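Local atomic coordinates of designed Anbu Protein (PDB entry 5LOY), a protein that forms a helical assembly as a designed ancestral beta subunit of the proteasome family, and is probably an N-terminal nucleophile hydrolase linked to protein degradation. Residues His34-Pro39 with Glu71-Ala76; Ile44-Ala49 with Phe112-Gln117; Ser60-Arg65 with Arg84-Ala89; Ala76-Glu81 with Ala119-Arg124; Asp192-Glu197 with Gly204-Ile209. All coordinates share one frame; numbering follows the deposited sequence.

Contact 1 of 5, residues His34-Pro39 with Glu71-Ala76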
# COMPACT_ATOMS: atom_id res chain seq x y z
N HIS A 34 17.91 -9.25 14.02
CA HIS A 34 18.92 -10.10 14.67
C HIS A 34 20.26 -9.93 13.93
O HIS A 34 20.32 -10.02 12.71
CB HIS A 34 18.50 -11.57 14.64
CG HIS A 34 17.12 -11.81 15.16
ND1 HIS A 34 16.86 -12.24 16.44
CD2 HIS A 34 15.91 -11.67 14.56
CE1 HIS A 34 15.56 -12.35 16.61
NE2 HIS A 34 14.96 -12.01 15.49
N VAL A 35 21.32 -9.72 14.70
CA VAL A 35 22.62 -9.40 14.16
C VAL A 35 23.66 -10.45 14.56
O VAL A 35 23.78 -10.83 15.72
CB VAL A 35 23.06 -8.01 14.65
CG1 VAL A 35 24.45 -7.68 14.13
CG2 VAL A 35 22.06 -6.97 14.21
N PHE A 36 24.40 -10.93 13.57
CA PHE A 36 25.51 -11.85 13.77
C PHE A 36 26.75 -11.13 13.27
O PHE A 36 26.86 -10.82 12.10
CB PHE A 36 25.22 -13.15 13.02
CG PHE A 36 23.88 -13.74 13.34
CD1 PHE A 36 22.74 -13.28 12.71
CD2 PHE A 36 23.74 -14.70 14.35
CE1 PHE A 36 21.49 -13.79 13.04
CE2 PHE A 36 22.49 -15.23 14.69
CZ PHE A 36 21.36 -14.77 14.03
N GLU A 37 27.67 -10.85 14.18
CA GLU A 37 28.81 -10.01 13.89
C GLU A 37 30.10 -10.71 14.36
O GLU A 37 30.16 -11.21 15.49
CB GLU A 37 28.65 -8.65 14.59
CG GLU A 37 29.80 -7.66 14.33
CD GLU A 37 29.76 -6.37 15.17
OE1 GLU A 37 29.15 -6.38 16.27
OE2 GLU A 37 30.33 -5.34 14.74
N VAL A 38 31.11 -10.78 13.48
CA VAL A 38 32.50 -11.01 13.90
C VAL A 38 33.27 -9.78 13.47
O VAL A 38 33.58 -9.61 12.30
CB VAL A 38 33.12 -12.27 13.28
CG1 VAL A 38 34.57 -12.43 13.73
CG2 VAL A 38 32.31 -13.49 13.66
N PRO A 39 33.57 -8.88 14.42
CA PRO A 39 34.08 -7.56 14.01
C PRO A 39 35.39 -7.70 13.25
O PRO A 39 36.27 -8.42 13.69
CB PRO A 39 34.28 -6.82 15.34
CG PRO A 39 33.49 -7.60 16.36
CD PRO A 39 33.54 -9.03 15.89
N GLU A 71 28.08 -24.54 8.47
CA GLU A 71 26.62 -24.73 8.59
C GLU A 71 25.95 -23.81 9.62
O GLU A 71 24.77 -23.97 9.88
CB GLU A 71 26.28 -26.19 8.94
CG GLU A 71 26.74 -27.22 7.89
CD GLU A 71 25.87 -27.28 6.64
OE1 GLU A 71 26.49 -27.25 5.57
OE2 GLU A 71 24.61 -27.38 6.69
N ARG A 72 26.70 -22.87 10.21
CA ARG A 72 26.15 -21.80 11.08
C ARG A 72 26.24 -20.48 10.28
O ARG A 72 27.07 -20.35 9.37
CB ARG A 72 26.91 -21.72 12.43
N LEU A 73 25.38 -19.52 10.58
CA LEU A 73 25.44 -18.23 9.88
C LEU A 73 26.81 -17.53 10.01
O LEU A 73 27.28 -16.89 9.06
CB LEU A 73 24.35 -17.28 10.34
CG LEU A 73 22.92 -17.46 9.81
CD1 LEU A 73 22.04 -16.35 10.33
CD2 LEU A 73 22.90 -17.48 8.30
N LEU A 74 27.45 -17.64 11.18
CA LEU A 74 28.78 -17.05 11.39
C LEU A 74 29.91 -17.70 10.58
O LEU A 74 30.95 -17.07 10.36
CB LEU A 74 29.15 -17.07 12.88
CG LEU A 74 28.37 -16.14 13.81
CD1 LEU A 74 28.79 -16.37 15.25
CD2 LEU A 74 28.57 -14.68 13.43
N THR A 75 29.73 -18.93 10.13
CA THR A 75 30.78 -19.64 9.39
C THR A 75 30.45 -19.94 7.93
O THR A 75 31.18 -20.67 7.27
CB THR A 75 31.10 -20.99 10.08
OG1 THR A 75 29.98 -21.87 9.94
CG2 THR A 75 31.43 -20.79 11.56
N ALA A 76 29.35 -19.42 7.43
CA ALA A 76 28.99 -19.65 6.05
C ALA A 76 29.98 -18.94 5.14
O ALA A 76 30.36 -17.81 5.39
CB ALA A 76 27.59 -19.13 5.80

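Contact 2 of 5, residues Ile44-Ala49 with Phe112-Gln117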
# COMPACT_ATOMS: atom_id res chain seq x y z
N ILE A 44 26.27 -9.90 9.55
CA ILE A 44 25.06 -10.45 8.93
C ILE A 44 23.83 -10.03 9.71
O ILE A 44 23.80 -10.17 10.92
CB ILE A 44 25.15 -11.97 8.89
CG1 ILE A 44 26.25 -12.38 7.92
CG2 ILE A 44 23.82 -12.57 8.46
CD1 ILE A 44 26.56 -13.85 7.99
N VAL A 45 22.82 -9.53 9.01
CA VAL A 45 21.61 -9.05 9.65
C VAL A 45 20.41 -9.79 9.11
O VAL A 45 20.26 -9.91 7.90
CB VAL A 45 21.37 -7.57 9.36
CG1 VAL A 45 20.15 -7.07 10.12
CG2 VAL A 45 22.59 -6.75 9.73
N LEU A 46 19.56 -10.28 10.02
CA LEU A 46 18.36 -11.05 9.68
C LEU A 46 17.09 -10.37 10.20
O LEU A 46 16.99 -10.07 11.39
CB LEU A 46 18.50 -12.46 10.26
CG LEU A 46 17.33 -13.44 10.07
CD1 LEU A 46 17.15 -13.82 8.61
CD2 LEU A 46 17.56 -14.68 10.90
N LEU A 47 16.13 -10.10 9.32
CA LEU A 47 14.85 -9.53 9.70
C LEU A 47 13.78 -10.58 9.47
O LEU A 47 13.80 -11.27 8.45
CB LEU A 47 14.53 -8.28 8.87
CG LEU A 47 15.62 -7.22 8.70
CD1 LEU A 47 15.14 -6.10 7.79
CD2 LEU A 47 16.08 -6.64 10.03
N THR A 48 12.84 -10.65 10.42
CA THR A 48 11.78 -11.65 10.41
C THR A 48 10.35 -11.10 10.21
O THR A 48 10.03 -9.98 10.60
CB THR A 48 11.79 -12.43 11.74
OG1 THR A 48 11.38 -11.57 12.81
CG2 THR A 48 13.17 -12.94 12.02
N ALA A 49 9.49 -11.92 9.63
CA ALA A 49 8.06 -11.60 9.52
C ALA A 49 7.22 -12.86 9.48
O ALA A 49 7.68 -13.92 9.06
CB ALA A 49 7.81 -10.80 8.28
N PHE A 112 11.68 -13.84 5.53
CA PHE A 112 12.86 -13.18 6.06
C PHE A 112 13.58 -12.31 5.03
O PHE A 112 13.48 -12.52 3.82
CB PHE A 112 13.86 -14.22 6.55
CG PHE A 112 13.29 -15.19 7.56
CD1 PHE A 112 12.61 -16.33 7.15
CD2 PHE A 112 13.43 -14.96 8.92
CE1 PHE A 112 12.08 -17.20 8.06
CE2 PHE A 112 12.92 -15.84 9.83
CZ PHE A 112 12.24 -16.96 9.41
N ILE A 113 14.35 -11.36 5.55
CA ILE A 113 15.31 -10.62 4.76
C ILE A 113 16.67 -10.81 5.39
O ILE A 113 16.81 -10.72 6.62
CB ILE A 113 14.99 -9.13 4.75
CG1 ILE A 113 13.79 -8.88 3.84
CG2 ILE A 113 16.18 -8.31 4.27
CD1 ILE A 113 13.20 -7.49 3.98
N LEU A 114 17.67 -11.10 4.57
CA LEU A 114 18.99 -11.43 5.07
C LEU A 114 19.97 -10.63 4.28
O LEU A 114 19.98 -10.69 3.05
CB LEU A 114 19.28 -12.92 4.87
CG LEU A 114 20.70 -13.33 5.30
CD1 LEU A 114 20.76 -13.44 6.81
CD2 LEU A 114 21.12 -14.65 4.71
N GLY A 115 20.84 -9.92 4.96
CA GLY A 115 21.91 -9.19 4.27
C GLY A 115 23.13 -8.94 5.10
O GLY A 115 23.13 -9.19 6.30
N GLY A 116 24.18 -8.46 4.47
CA GLY A 116 25.42 -8.19 5.17
C GLY A 116 26.62 -8.24 4.25
O GLY A 116 26.48 -8.14 3.04
N GLN A 117 27.81 -8.40 4.85
CA GLN A 117 29.04 -8.46 4.09
C GLN A 117 30.01 -9.42 4.77
O GLN A 117 30.17 -9.41 5.98
CB GLN A 117 29.66 -7.08 3.94
CG GLN A 117 30.96 -7.11 3.16
CD GLN A 117 31.45 -5.74 2.74
OE1 GLN A 117 31.20 -4.73 3.40
NE2 GLN A 117 32.18 -5.70 1.66

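Contact 3 of 5, residues Ser60-Arg65 with Arg84-Ala89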
# COMPACT_ATOMS: atom_id res chain seq x y z
N SER A 60 16.09 -20.31 16.48
CA SER A 60 16.65 -21.27 17.44
C SER A 60 17.47 -22.33 16.72
O SER A 60 18.49 -22.78 17.23
CB SER A 60 15.55 -21.96 18.22
OG SER A 60 16.07 -22.89 19.15
N LEU A 61 17.03 -22.72 15.54
CA LEU A 61 17.72 -23.73 14.74
C LEU A 61 19.07 -23.19 14.21
O LEU A 61 20.04 -23.92 14.18
CB LEU A 61 16.82 -24.13 13.58
CG LEU A 61 16.97 -25.47 12.92
CD1 LEU A 61 17.11 -26.58 13.94
CD2 LEU A 61 15.75 -25.72 12.05
N LEU A 62 19.10 -21.93 13.78
CA LEU A 62 20.30 -21.29 13.24
C LEU A 62 21.35 -21.01 14.29
O LEU A 62 22.49 -20.78 13.93
CB LEU A 62 19.96 -19.94 12.57
CG LEU A 62 19.07 -20.09 11.35
CD1 LEU A 62 18.53 -18.74 10.89
CD2 LEU A 62 19.82 -20.78 10.22
N GLU A 63 20.96 -20.96 15.56
CA GLU A 63 21.88 -20.73 16.67
C GLU A 63 22.32 -22.02 17.36
O GLU A 63 23.11 -21.96 18.30
CB GLU A 63 21.23 -19.83 17.71
CG GLU A 63 20.92 -18.40 17.26
CD GLU A 63 20.12 -17.59 18.31
OE1 GLU A 63 19.57 -18.19 19.28
OE2 GLU A 63 20.07 -16.34 18.16
N GLU A 64 21.83 -23.18 16.93
CA GLU A 64 22.14 -24.43 17.63
C GLU A 64 23.65 -24.64 17.73
O GLU A 64 24.33 -24.76 16.70
CB GLU A 64 21.44 -25.64 17.01
CG GLU A 64 20.11 -25.97 17.68
CD GLU A 64 19.35 -27.13 17.02
OE1 GLU A 64 19.99 -28.03 16.43
OE2 GLU A 64 18.10 -27.14 17.11
N ARG A 65 24.14 -24.72 18.97
CA ARG A 65 25.56 -24.56 19.33
C ARG A 65 26.55 -25.53 18.65
O ARG A 65 27.69 -25.14 18.36
CB ARG A 65 25.72 -24.64 20.87
N ARG A 84 20.72 -19.71 1.95
CA ARG A 84 20.35 -21.09 1.83
C ARG A 84 20.17 -21.77 3.20
O ARG A 84 19.28 -22.61 3.36
CB ARG A 84 21.41 -21.83 1.03
CG ARG A 84 20.93 -23.13 0.44
CD ARG A 84 21.72 -23.46 -0.80
NE ARG A 84 21.85 -24.90 -0.98
CZ ARG A 84 22.86 -25.50 -1.61
NH1 ARG A 84 23.85 -24.76 -2.13
NH2 ARG A 84 22.90 -26.84 -1.72
N LEU A 85 20.98 -21.40 4.18
CA LEU A 85 20.78 -21.92 5.54
C LEU A 85 19.46 -21.46 6.15
O LEU A 85 18.80 -22.25 6.83
CB LEU A 85 21.92 -21.51 6.48
CG LEU A 85 23.28 -22.17 6.25
CD1 LEU A 85 24.31 -21.51 7.14
CD2 LEU A 85 23.22 -23.67 6.49
N VAL A 86 19.09 -20.21 5.93
CA VAL A 86 17.87 -19.70 6.50
C VAL A 86 16.69 -20.43 5.89
O VAL A 86 15.77 -20.87 6.59
CB VAL A 86 17.72 -18.19 6.29
CG1 VAL A 86 16.34 -17.71 6.73
CG2 VAL A 86 18.81 -17.43 7.04
N GLY A 87 16.73 -20.57 4.58
CA GLY A 87 15.70 -21.28 3.85
C GLY A 87 15.56 -22.73 4.24
O GLY A 87 14.45 -23.23 4.33
N GLU A 88 16.67 -23.42 4.46
CA GLU A 88 16.61 -24.81 4.87
C GLU A 88 16.06 -24.96 6.29
O GLU A 88 15.36 -25.91 6.59
CB GLU A 88 17.97 -25.48 4.75
CG GLU A 88 18.27 -26.01 3.35
CD GLU A 88 19.77 -26.32 3.14
OE1 GLU A 88 20.23 -26.31 1.96
OE2 GLU A 88 20.49 -26.58 4.15
N ALA A 89 16.39 -24.02 7.16
CA ALA A 89 15.89 -24.02 8.53
C ALA A 89 14.37 -23.81 8.54
O ALA A 89 13.65 -24.48 9.26
CB ALA A 89 16.59 -22.93 9.33

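Contact 4 of 5, residues Ala76-Glu81 with Ala119-Arg124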
# COMPACT_ATOMS: atom_id res chain seq x y z
N ALA A 76 29.35 -19.42 7.43
CA ALA A 76 28.99 -19.65 6.05
C ALA A 76 29.98 -18.94 5.14
O ALA A 76 30.36 -17.81 5.39
CB ALA A 76 27.59 -19.13 5.80
N PRO A 77 30.41 -19.60 4.07
CA PRO A 77 31.46 -19.03 3.22
C PRO A 77 31.00 -17.90 2.31
O PRO A 77 31.83 -17.19 1.75
CB PRO A 77 31.92 -20.24 2.39
CG PRO A 77 30.72 -21.13 2.32
CD PRO A 77 29.94 -20.92 3.59
N SER A 78 29.70 -17.72 2.12
CA SER A 78 29.18 -16.62 1.30
C SER A 78 27.76 -16.30 1.72
O SER A 78 27.10 -17.12 2.35
CB SER A 78 29.23 -16.98 -0.20
OG SER A 78 28.15 -17.81 -0.58
N MET A 79 27.31 -15.10 1.43
CA MET A 79 25.94 -14.72 1.77
C MET A 79 24.91 -15.55 1.04
O MET A 79 23.83 -15.78 1.55
CB MET A 79 25.71 -13.24 1.46
CG MET A 79 26.37 -12.30 2.47
SD MET A 79 25.57 -12.20 4.09
CE MET A 79 23.87 -12.53 3.71
N PHE A 80 25.23 -16.02 -0.16
CA PHE A 80 24.35 -16.95 -0.85
C PHE A 80 24.16 -18.22 -0.01
O PHE A 80 23.04 -18.66 0.18
CB PHE A 80 24.90 -17.26 -2.25
CG PHE A 80 23.99 -18.12 -3.09
CD1 PHE A 80 24.05 -19.51 -3.01
CD2 PHE A 80 23.09 -17.54 -3.99
CE1 PHE A 80 23.22 -20.31 -3.79
CE2 PHE A 80 22.27 -18.33 -4.77
CZ PHE A 80 22.34 -19.72 -4.67
N GLU A 81 25.25 -18.80 0.50
CA GLU A 81 25.12 -19.97 1.36
C GLU A 81 24.40 -19.64 2.67
O GLU A 81 23.66 -20.47 3.19
CB GLU A 81 26.49 -20.59 1.63
CG GLU A 81 27.15 -21.25 0.40
CD GLU A 81 26.29 -22.35 -0.26
OE1 GLU A 81 25.70 -23.19 0.49
OE2 GLU A 81 26.21 -22.39 -1.52
N ALA A 119 34.09 -10.67 4.53
CA ALA A 119 35.36 -10.11 4.01
C ALA A 119 35.70 -10.64 2.60
O ALA A 119 35.61 -11.84 2.35
CB ALA A 119 36.50 -10.43 4.96
N GLY A 120 36.09 -9.72 1.69
CA GLY A 120 36.49 -10.06 0.31
C GLY A 120 35.35 -10.39 -0.66
O GLY A 120 35.52 -11.09 -1.65
N GLU A 121 34.17 -9.91 -0.34
CA GLU A 121 32.96 -10.19 -1.09
C GLU A 121 32.21 -8.84 -0.90
O GLU A 121 32.38 -8.17 0.12
CB GLU A 121 32.25 -11.42 -0.44
CG GLU A 121 31.03 -12.04 -1.14
CD GLU A 121 29.93 -12.57 -0.17
OE1 GLU A 121 29.43 -11.80 0.70
OE2 GLU A 121 29.53 -13.74 -0.31
N PRO A 122 31.47 -8.37 -1.91
CA PRO A 122 30.77 -7.13 -1.62
C PRO A 122 29.59 -7.32 -0.67
O PRO A 122 29.28 -8.45 -0.28
CB PRO A 122 30.29 -6.65 -3.00
CG PRO A 122 30.44 -7.81 -3.91
CD PRO A 122 31.55 -8.65 -3.35
N PRO A 123 28.94 -6.22 -0.28
CA PRO A 123 27.69 -6.32 0.49
C PRO A 123 26.57 -6.90 -0.36
O PRO A 123 26.48 -6.56 -1.54
CB PRO A 123 27.37 -4.86 0.89
CG PRO A 123 28.60 -4.08 0.60
CD PRO A 123 29.36 -4.82 -0.46
N ARG A 124 25.73 -7.74 0.24
CA ARG A 124 24.66 -8.44 -0.48
C ARG A 124 23.37 -8.49 0.34
O ARG A 124 23.40 -8.36 1.58
CB ARG A 124 25.11 -9.85 -0.85
CG ARG A 124 26.31 -9.90 -1.79
CD ARG A 124 26.89 -11.30 -1.94
NE ARG A 124 26.11 -12.11 -2.88
CZ ARG A 124 26.40 -13.36 -3.23
NH1 ARG A 124 27.45 -14.00 -2.69
NH2 ARG A 124 25.63 -13.99 -4.11

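Contact 5 of 5, residues Asp192-Glu197 with Gly204-Ile209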
# COMPACT_ATOMS: atom_id res chain seq x y z
N ASP A 192 13.63 -0.69 15.03
CA ASP A 192 15.07 -0.89 15.04
C ASP A 192 15.60 -0.40 13.69
O ASP A 192 14.97 -0.59 12.64
CB ASP A 192 15.41 -2.36 15.30
CG ASP A 192 15.10 -2.79 16.74
OD1 ASP A 192 15.90 -2.45 17.65
OD2 ASP A 192 14.04 -3.43 16.99
N LEU A 193 16.74 0.29 13.74
CA LEU A 193 17.38 0.84 12.57
C LEU A 193 18.88 0.51 12.60
O LEU A 193 19.55 0.75 13.61
CB LEU A 193 17.21 2.35 12.54
CG LEU A 193 17.97 3.06 11.41
CD1 LEU A 193 17.34 2.72 10.05
CD2 LEU A 193 17.98 4.57 11.62
N LEU A 194 19.40 -0.03 11.49
CA LEU A 194 20.83 -0.34 11.38
C LEU A 194 21.37 0.13 10.05
O LEU A 194 20.79 -0.15 9.01
CB LEU A 194 21.03 -1.83 11.55
CG LEU A 194 22.46 -2.32 11.73
CD1 LEU A 194 22.45 -3.68 12.42
CD2 LEU A 194 23.23 -2.40 10.42
N VAL A 195 22.47 0.87 10.10
CA VAL A 195 23.11 1.43 8.92
C VAL A 195 24.54 0.92 8.85
O VAL A 195 25.31 1.13 9.77
CB VAL A 195 23.14 2.98 8.96
CG1 VAL A 195 23.95 3.53 7.78
CG2 VAL A 195 21.74 3.54 8.94
N TYR A 196 24.87 0.24 7.74
CA TYR A 196 26.16 -0.48 7.60
C TYR A 196 26.97 0.14 6.47
O TYR A 196 26.48 0.22 5.35
CB TYR A 196 25.91 -1.99 7.30
CG TYR A 196 27.19 -2.72 6.96
CD1 TYR A 196 28.07 -3.10 7.97
CD2 TYR A 196 27.55 -2.97 5.66
CE1 TYR A 196 29.26 -3.72 7.67
CE2 TYR A 196 28.75 -3.59 5.34
CZ TYR A 196 29.60 -3.96 6.35
OH TYR A 196 30.81 -4.57 6.08
N GLU A 197 28.20 0.56 6.77
CA GLU A 197 29.10 1.11 5.74
C GLU A 197 29.91 0.03 5.02
O GLU A 197 30.60 -0.78 5.64
CB GLU A 197 30.10 2.08 6.36
CG GLU A 197 29.56 3.45 6.76
CD GLU A 197 30.66 4.38 7.31
OE1 GLU A 197 31.87 4.07 7.23
OE2 GLU A 197 30.30 5.44 7.87
N GLY A 204 28.22 -0.22 12.44
CA GLY A 204 28.60 1.19 12.67
C GLY A 204 27.54 1.92 13.47
O GLY A 204 27.81 2.40 14.55
N HIS A 205 26.34 1.97 12.92
CA HIS A 205 25.23 2.64 13.58
C HIS A 205 24.04 1.70 13.73
O HIS A 205 23.58 1.08 12.76
CB HIS A 205 24.79 3.93 12.87
CG HIS A 205 25.88 4.94 12.69
ND1 HIS A 205 26.29 5.44 11.46
CD2 HIS A 205 26.64 5.58 13.62
CE1 HIS A 205 27.26 6.32 11.65
NE2 HIS A 205 27.48 6.43 12.95
N ARG A 206 23.54 1.60 14.95
CA ARG A 206 22.39 0.77 15.25
C ARG A 206 21.68 1.36 16.45
O ARG A 206 22.30 1.58 17.49
CB ARG A 206 22.83 -0.66 15.49
CG ARG A 206 22.13 -1.43 16.59
CD ARG A 206 21.14 -2.45 16.10
NE ARG A 206 21.46 -3.76 16.67
CZ ARG A 206 20.57 -4.73 16.91
NH1 ARG A 206 20.99 -5.89 17.41
NH2 ARG A 206 19.26 -4.56 16.64
N ARG A 207 20.39 1.62 16.31
CA ARG A 207 19.60 2.03 17.46
C ARG A 207 18.12 1.69 17.39
O ARG A 207 17.61 1.25 16.37
CB ARG A 207 19.78 3.53 17.75
CG ARG A 207 19.11 4.47 16.77
CD ARG A 207 19.53 5.91 17.10
NE ARG A 207 18.71 6.89 16.38
CZ ARG A 207 17.65 7.54 16.88
NH1 ARG A 207 17.23 7.32 18.12
NH2 ARG A 207 17.00 8.40 16.11
N ARG A 208 17.49 1.88 18.54
CA ARG A 208 16.08 1.69 18.76
C ARG A 208 15.40 3.08 18.81
O ARG A 208 15.86 3.99 19.48
CB ARG A 208 15.91 0.89 20.06
CG ARG A 208 14.48 0.72 20.55
CD ARG A 208 14.28 -0.57 21.38
NE ARG A 208 13.90 -1.71 20.53
CZ ARG A 208 13.24 -2.78 20.95
NH1 ARG A 208 12.91 -2.90 22.22
NH2 ARG A 208 12.92 -3.76 20.09
N ILE A 209 14.32 3.22 18.05
CA ILE A 209 13.57 4.46 17.96
C ILE A 209 12.20 4.26 18.59
O ILE A 209 11.38 3.52 18.06
CB ILE A 209 13.39 4.83 16.48
CG1 ILE A 209 14.74 5.20 15.87
CG2 ILE A 209 12.44 6.01 16.31
CD1 ILE A 209 14.72 5.31 14.36

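Contact 1 of 5, residues His34-Pro39 with Glu71-Ala76
Two alternate residues of the strand, Phe36 and Val38, meet Leu73 and Leu74 of the loop Glu71-Ala76 through apolar side chains, and no hydrogen bond links the two segments. The tight part lies at Phe36. Its CB points toward the loop, and with CG anti to the carbonyl carbon (chi1 -52°) one ring face lies against Leu73 CD1, which is displaced toward the rim. This is a CH-pi contact, with Leu73 CD1 4.0 Å from the centroid of the Phe36 ring and 20° off the ring normal. A flat aromatic suits the place because one methyl can rest on several of its carbons at once. Leu74 reaches in differently: its CB leaves the backbone at a slant, but the extended chain (chi2 175°) carries CD2 across to the strand. That methyl touches Phe36 CB at 3.7 Å and Val38 CG2 at 3.9 Å.

The contact loosens toward Val38, which offers CG2 alone; Leu74 as a whole is exposed, although its CD2 is pressed against the strand. Glu37 points away from the loop, and its OE2 accepts a bond from Val203 N. In the alpha-beta-beta-alpha sandwich of the proteasome family, the loop leading into helix 79-94 here covers an edge strand: strand 33-38 is outermost in its sheet within this chain and pairs with strand 42-50, Arg42 NH1 binds Ala76 O, and Leu73 packs on Ala82 of helix 79-94.

Contact 2 of 5, residues Ile44-Ala49 with Phe112-Gln117
Leu46 and Leu114 both hold CG anti to the backbone N (chi1 177°), while Phe112 has CG anti to its carbonyl carbon (chi1 -55°), so that branched and aromatic groups mesh on one face of this antiparallel strand pair. Leu46 CD1 lies 3.9 Å from Phe112 CD2, approaching the ring obliquely. Thr48 meets the same ring at its edge, near the plane, with CG2 3.6 Å from Phe112 CE2; its OG1 takes the crowded position between backbone N and carbonyl carbon (chi1 69°), which leaves the methyl for the ring. At the other end Ile44 CG2 presses on Leu114 CD1 at 3.6 Å.

Four backbone bonds join the strands. Val45 N to Gly115 O, at 2.7 Å, is the shortest and runs nearly along the C=O axis, and Gly115 N answers to Val45 O. Leu47 N reaches Ile113 O at 2.9 Å, almost straight, and Ile113 N returns a bond to Leu47 O. Opposite Ile44 stands Gly116, their CA atoms 4.4 Å apart: a CB there would collide with Ile44, and the backbone angles suit a residue without one.

This is a central pair of one sheet of the alpha-beta-beta-alpha sandwich. Helices 52-62 and 79-94 cover the Leu46, Leu114 and Phe112 face, through Ile59, Val58 and Met79 among others. On the opposite face, Ile113 packs against Phe144 and Ile146 of strand 143-147, in the second sheet.

Contact 3 of 5, residues Ser60-Arg65 with Arg84-Ala89
In the alpha-beta-beta-alpha sandwich of the proteasome family, helices 52-62 and 79-94 lie side by side on one sheet, and this contact joins the C-terminal end of the first to the middle of the second. No hydrogen bond crosses between the segments, so the contact rests on apolar packing.

Leu62 is the central side chain. Its CG is anti to the carbonyl carbon (chi1 -64°), which sets the forked end against helix 79-94 and divides the work between its methyls. CD1 meets Val86 CG2 at 4.1 Å, the two side chains crossing obliquely, while CD2 lies 4.0 Å from Ala89 CB. A branched leucine suits this position because CD2 can lie between Leu85 and Ala89, one turn apart, while CD1 reaches Val86. Leu61 takes the other course, CG anti to the backbone N (chi1 -155°): its CD2 meets Ala89 CB at 4.0 Å, and the side chain also packs farther along on Glu92 and Val93. Small Ala89 lets the helices come close, with 6.5 Å between Leu61 CA and Ala89 CA.

No polar interaction links the two segments. Ala89 N donates to Leu85 O in the ordinary helical pattern, whereas the end of helix 52-62 is held by weak bonds, such as Glu64 N to Leu61 O. On the exposed side of helix 79-94, Arg84 forms long ion pairs with Glu88, one turn on, and, weakly, with Glu81.

Methyl-to-carbonyl contacts finish the interface: Leu62 CD2 sits 3.8 Å from Leu85 O, and Leu61 CD2 lies 3.7 Å from Ala89 O.

Contact 4 of 5, residues Ala76-Glu81 with Ala119-Arg124
The N terminus of helix 79-94 is met here by the loop between strands 110-118 and 124-128, which brings a carboxylate to the first turn. Ser78 occupies the N-cap position: its OG, held between the backbone N and the carbonyl carbon (chi1 79°), accepts from Glu81 N at 3.2 Å. A small hydroxyl residue suits the cap because it can fold back on the helix start.

Glu121 supplies the contact's one hydrogen bond between the segments. Its CG is anti to the backbone N and its chain then bends, so that OE2 takes Met79 N at 3.1 Å on the syn lone pair, with a fairly straight N-H angle of 158°. The same oxygen forms a salt bridge with Arg124 NH1 at 3.2 Å. The arginine lies above the carboxylate plane, although OE2 is close to the guanidinium plane. Two donors thus fix OE2, and the helix start together with the arginine would be expected to stabilise its negative charge.

Met79, lying athwart Glu121, places CG 3.6 Å from Glu121 OE1. It is buried on Leu114, Ile118 and Phe126, which suits a flexible apolar chain. Phe80 CB approaches Arg124 NH2 at 3.8 Å, while its ring meets Phe134 edge-to-face. Arg124 is held by Glu121 at NH1 and by Glu136 at NE. Gly120, with its positive phi, suits the turn before Glu121. The arrangement is that of a helix N terminus with a serine N-cap, supplemented by a glutamate from a loop far along the chain.

Contact 5 of 5, residues Asp192-Glu197 with Gly204-Ile209
His205 O is gripped by one N-H hydrogen bond, from Val195 N at 2.9 Å with an N-H angle of 170°, supplemented by a weaker CA-H...O contact from Leu194 CA at 3.4 Å. Two residues along, the same ladder pattern has Leu193 N donating to Arg207 O at 2.9 Å and Arg207 N donating back to Leu193 O. His205 N to Val195 O is weak, so the pairing slackens toward the turn.

On one face, Asp192 and Arg208 run alongside each other in the same direction. Arg208 NH2 reaches Asp192 OD2 at the guanidinium edge, a weak bond of 3.3 Å within a salt bridge, the two planes 37° apart. The stronger partner of the buried aspartate is Arg31, which binds OD1. Arg206, kinked twice along its chain, rests CD 4.1 Å from Leu194 CD1, its long aliphatic part serving as a cover while it also touches Met33 and Val35 of the other sheet.

On the other face, Ile209 CG1 sits 3.8 Å above the centre of the Arg207 guanidinium, whose salt bridge goes to Asp213. Leu193 and Val195 provide apolar surface there for Trp239 of the second subunit, which stacks its ring on His205. The whole is an antiparallel beta hairpin, which extends one sheet of the N-terminal nucleophile fold beyond strand 11-21.

How the contacts relate
From the N terminus, contact 1 opens first, at strand 33-38, and closes at the loop before helix 79-94. Contact 2 opens inside that loop and closes beyond it, so the two cross, on neighbouring strands of one sheet. Contact 3 is nested within the loop closed by contact 2 and crosses contact 1; it binds the two helices lying on that sheet. Contact 4 begins where contact 1 ends, sharing Ala76, and crosses contacts 2 and 3, tying the helix start to the turn after strand 110-118. Contact 5 follows in series as a local hairpin of the second sheet, touching contact 1 through Val35 and contact 2 through Gln117 and Tyr196.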